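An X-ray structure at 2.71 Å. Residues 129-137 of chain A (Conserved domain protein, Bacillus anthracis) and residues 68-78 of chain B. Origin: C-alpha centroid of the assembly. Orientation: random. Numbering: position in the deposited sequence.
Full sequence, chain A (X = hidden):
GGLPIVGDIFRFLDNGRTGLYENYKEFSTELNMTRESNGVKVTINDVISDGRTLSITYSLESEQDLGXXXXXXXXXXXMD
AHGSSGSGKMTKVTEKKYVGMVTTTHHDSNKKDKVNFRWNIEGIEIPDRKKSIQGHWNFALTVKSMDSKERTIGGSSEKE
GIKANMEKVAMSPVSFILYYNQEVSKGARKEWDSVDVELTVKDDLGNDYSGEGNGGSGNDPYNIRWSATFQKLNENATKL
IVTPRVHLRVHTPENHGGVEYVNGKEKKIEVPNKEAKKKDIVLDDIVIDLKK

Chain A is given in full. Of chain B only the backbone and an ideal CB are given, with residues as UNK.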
# COMPACT_ATOMS: atom_id res chain seq x y z
N ARG A 129 2.67 3.65 -17.85
CA ARG A 129 3.86 2.89 -18.19
C ARG A 129 4.06 1.57 -17.41
O ARG A 129 5.15 1.04 -17.40
CB ARG A 129 5.08 3.80 -18.08
CG ARG A 129 6.00 3.69 -19.32
CD ARG A 129 6.27 5.04 -20.04
NE ARG A 129 5.32 6.11 -19.66
CZ ARG A 129 4.03 6.19 -20.02
NH1 ARG A 129 3.47 5.24 -20.77
NH2 ARG A 129 3.29 7.24 -19.61
N LYS A 130 3.02 1.08 -16.73
CA LYS A 130 2.91 -0.34 -16.27
C LYS A 130 3.87 -0.76 -15.12
O LYS A 130 4.28 -1.91 -14.99
CB LYS A 130 3.11 -1.24 -17.48
CG LYS A 130 2.19 -2.42 -17.57
CD LYS A 130 0.86 -2.01 -18.07
CE LYS A 130 0.28 -3.11 -18.88
NZ LYS A 130 0.42 -2.89 -20.36
N LYS A 131 4.14 0.19 -14.26
CA LYS A 131 5.40 0.34 -13.61
C LYS A 131 5.13 1.15 -12.37
O LYS A 131 4.11 1.86 -12.31
CB LYS A 131 6.26 1.22 -14.49
CG LYS A 131 7.69 0.92 -14.33
CD LYS A 131 8.49 1.96 -15.05
CE LYS A 131 8.53 3.22 -14.26
NZ LYS A 131 8.99 4.26 -15.19
N SER A 132 6.03 1.07 -11.39
CA SER A 132 5.92 1.92 -10.21
C SER A 132 7.32 2.36 -9.93
O SER A 132 8.25 1.73 -10.42
CB SER A 132 5.40 1.15 -9.01
OG SER A 132 6.26 0.04 -8.78
N ILE A 133 7.45 3.48 -9.21
CA ILE A 133 8.70 3.89 -8.64
C ILE A 133 8.65 3.51 -7.15
O ILE A 133 7.83 4.04 -6.38
CB ILE A 133 9.00 5.39 -8.84
CG1 ILE A 133 9.25 5.73 -10.30
CG2 ILE A 133 10.24 5.81 -8.08
CD1 ILE A 133 8.72 7.06 -10.61
N GLN A 134 9.49 2.57 -6.77
CA GLN A 134 9.59 2.14 -5.38
C GLN A 134 10.39 3.12 -4.52
O GLN A 134 11.32 3.74 -5.00
CB GLN A 134 10.26 0.78 -5.36
CG GLN A 134 9.40 -0.29 -6.05
CD GLN A 134 8.28 -0.85 -5.17
OE1 GLN A 134 7.07 -0.59 -5.40
NE2 GLN A 134 8.67 -1.67 -4.17
N GLY A 135 10.02 3.30 -3.27
CA GLY A 135 10.90 3.99 -2.34
C GLY A 135 10.12 4.40 -1.12
O GLY A 135 9.01 3.92 -0.87
N HIS A 136 10.69 5.34 -0.39
CA HIS A 136 10.07 5.92 0.79
C HIS A 136 10.10 7.45 0.72
O HIS A 136 11.17 8.05 0.52
CB HIS A 136 10.88 5.50 2.01
CG HIS A 136 10.38 4.26 2.66
ND1 HIS A 136 11.23 3.26 3.10
CD2 HIS A 136 9.12 3.85 2.94
CE1 HIS A 136 10.52 2.30 3.66
NE2 HIS A 136 9.24 2.63 3.57
N TRP A 137 8.99 8.10 0.98
CA TRP A 137 9.01 9.53 1.11
C TRP A 137 8.11 9.74 2.28
O TRP A 137 6.97 9.33 2.22
CB TRP A 137 8.40 10.17 -0.11
CG TRP A 137 9.11 9.92 -1.45
CD1 TRP A 137 9.90 10.79 -2.10
CD2 TRP A 137 9.05 8.73 -2.29
NE1 TRP A 137 10.38 10.23 -3.29
CE2 TRP A 137 9.86 8.97 -3.43
CE3 TRP A 137 8.43 7.47 -2.17
CZ2 TRP A 137 10.04 8.02 -4.44
CZ3 TRP A 137 8.61 6.53 -3.16
CH2 TRP A 137 9.40 6.80 -4.29
N UNK B 68 6.25 -8.63 -16.55
CA UNK B 68 7.43 -7.85 -16.86
C UNK B 68 7.82 -6.87 -15.77
O UNK B 68 9.00 -6.56 -15.58
CB UNK B 68 7.21 -7.09 -18.17
N UNK B 69 6.83 -6.36 -15.05
CA UNK B 69 7.15 -5.38 -14.03
C UNK B 69 6.23 -5.54 -12.83
O UNK B 69 5.36 -4.68 -12.58
CB UNK B 69 7.05 -3.96 -14.60
N UNK B 70 6.44 -6.62 -12.05
CA UNK B 70 5.54 -6.81 -10.90
C UNK B 70 5.72 -5.67 -9.88
O UNK B 70 6.80 -5.12 -9.73
CB UNK B 70 5.80 -8.16 -10.23
N UNK B 71 4.65 -5.28 -9.18
CA UNK B 71 4.77 -4.22 -8.19
C UNK B 71 4.60 -4.72 -6.75
O UNK B 71 3.53 -5.26 -6.39
CB UNK B 71 3.74 -3.13 -8.48
N UNK B 72 5.65 -4.58 -5.94
CA UNK B 72 5.55 -4.97 -4.53
C UNK B 72 4.71 -3.93 -3.83
O UNK B 72 5.16 -2.77 -3.77
CB UNK B 72 6.93 -5.10 -3.87
N UNK B 73 3.53 -4.30 -3.32
CA UNK B 73 2.76 -3.49 -2.40
C UNK B 73 3.14 -3.78 -0.93
O UNK B 73 2.97 -4.93 -0.45
CB UNK B 73 1.27 -3.74 -2.62
N UNK B 74 3.57 -2.75 -0.20
CA UNK B 74 3.99 -2.88 1.19
C UNK B 74 5.24 -2.04 1.41
O UNK B 74 5.43 -1.08 0.76
CB UNK B 74 4.25 -4.34 1.55
N UNK B 75 6.12 -2.37 2.34
CA UNK B 75 7.21 -1.46 2.63
C UNK B 75 8.24 -2.04 3.54
O UNK B 75 7.94 -2.87 4.37
CB UNK B 75 6.67 -0.17 3.24
N UNK B 76 9.46 -1.61 3.37
CA UNK B 76 10.50 -1.98 4.26
C UNK B 76 10.49 -0.81 5.23
O UNK B 76 10.48 0.34 4.78
CB UNK B 76 11.84 -2.22 3.57
N UNK B 77 10.47 -1.07 6.54
CA UNK B 77 10.37 -0.01 7.53
C UNK B 77 11.34 -0.20 8.64
O UNK B 77 11.44 -1.27 9.24
CB UNK B 77 8.95 0.07 8.10
N UNK B 78 12.09 0.85 8.93
CA UNK B 78 12.98 0.83 10.05
C UNK B 78 12.25 1.38 11.30
O UNK B 78 11.72 2.49 11.31
CB UNK B 78 14.24 1.64 9.74

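Position 68 sits beyond the reach of chain A: nothing of the strand lies within 5.5 Å of its CB, so this contact sets no rule there. The deposited residue is Asp B68.

Position 69 is the first that faces chain A. Its CB points toward the other chain and lies 3.5 Å from Lys A130 O, with the backbone of Lys A131 just behind. The neighbouring lysines make an acidic side chain plausible; Ser or Asn would also fit. It is Asp B69, whose OD2 comes no nearer to Lys A131 than 4.3 Å, at CG. The carboxylate therefore adds negative charge beside a basic stretch without forming a salt bridge.

At position 70 the CB points away from chain A. A phi of -65° and psi of 147° admit proline among many others, and Pro B70 is found.

Position 71 has its CB sideways, 4.1 Å from Ser A132 OG. A small polar residue might seek the serine hydroxyl, while a beta-branched aliphatic one would suit the extended backbone and fill the space along the strand. Ile B71 takes the second course: CG2 packs 3.3 Å from Ser A132 OG, and CD1 also lies against the serine, reaching 3.9 Å from Lys A131 C.

Position 72, again sideways, has its CB beside the side chain of Gln A134, which offers a surface that Val, Ile or Leu could pack against. Ile B72 keeps its CB against Gln A134 while its end leads away.

Position 73 points away; chain A sets no preference and the extended backbone would take many residues. Leu B73 makes no contact. At 74 the chain turns a corner; phi 139° and psi -152° would jam a CB against the preceding carbonyl O, which by itself calls for glycine, and Gly B74 it is.

Position 75 has extended angles open to any residue, but an ideal CB would lie 3.8 Å from His A136 NE2, so a small residue is the cautious choice. Gly B75 leaves that space empty.

At 76 the CB is sideways, 4.7 Å from His A136 CE1, leaving room for an aliphatic residue; Leu B76 sends its end away from the strand.

Position 77 lies within reach of the imidazole, which invites an acceptor such as Asp, Asn or Glu. Asp B77 turns its end nearer, and His A136 NE2 donates a weak hydrogen bond to Asp B77 OD1, 3.4 Å long and bent to 123°.

Position 78 is out of contact, so many residues would serve; it holds Ile B78.

Chain B (68-78) DDPIILGGLDI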
# COMPACT_ATOMS: atom_id res chain seq x y z
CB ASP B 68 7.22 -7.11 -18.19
CG ASP B 68 7.75 -7.90 -19.38
OD1 ASP B 68 9.00 -8.14 -19.47
OD2 ASP B 68 6.92 -8.32 -20.22
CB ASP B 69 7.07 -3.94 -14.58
CG ASP B 69 8.41 -3.43 -15.05
OD1 ASP B 69 9.39 -3.57 -14.29
OD2 ASP B 69 8.48 -2.86 -16.18
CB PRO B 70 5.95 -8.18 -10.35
CG PRO B 70 7.03 -8.79 -11.36
CD PRO B 70 7.49 -7.66 -12.21
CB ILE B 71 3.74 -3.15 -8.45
CG1 ILE B 71 3.85 -2.65 -9.86
CG2 ILE B 71 3.95 -1.97 -7.52
CD1 ILE B 71 3.22 -1.35 -10.01
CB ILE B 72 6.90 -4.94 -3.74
CG1 ILE B 72 7.98 -5.88 -4.31
CG2 ILE B 72 6.63 -5.34 -2.28
CD1 ILE B 72 7.53 -7.40 -4.35
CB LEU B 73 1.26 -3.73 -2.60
CG LEU B 73 0.65 -3.47 -3.99
CD1 LEU B 73 -0.77 -3.97 -4.23
CD2 LEU B 73 0.82 -2.03 -4.47
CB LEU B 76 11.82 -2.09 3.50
CG LEU B 76 13.02 -2.56 4.31
CD1 LEU B 76 12.76 -3.94 4.92
CD2 LEU B 76 14.38 -2.55 3.51
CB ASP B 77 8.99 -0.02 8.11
CG ASP B 77 7.93 0.43 7.11
OD1 ASP B 77 8.11 1.53 6.53
OD2 ASP B 77 6.94 -0.31 6.90
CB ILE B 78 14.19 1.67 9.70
CG1 ILE B 78 14.91 1.01 8.57
CG2 ILE B 78 15.12 1.88 10.91
CD1 ILE B 78 16.03 1.81 7.97
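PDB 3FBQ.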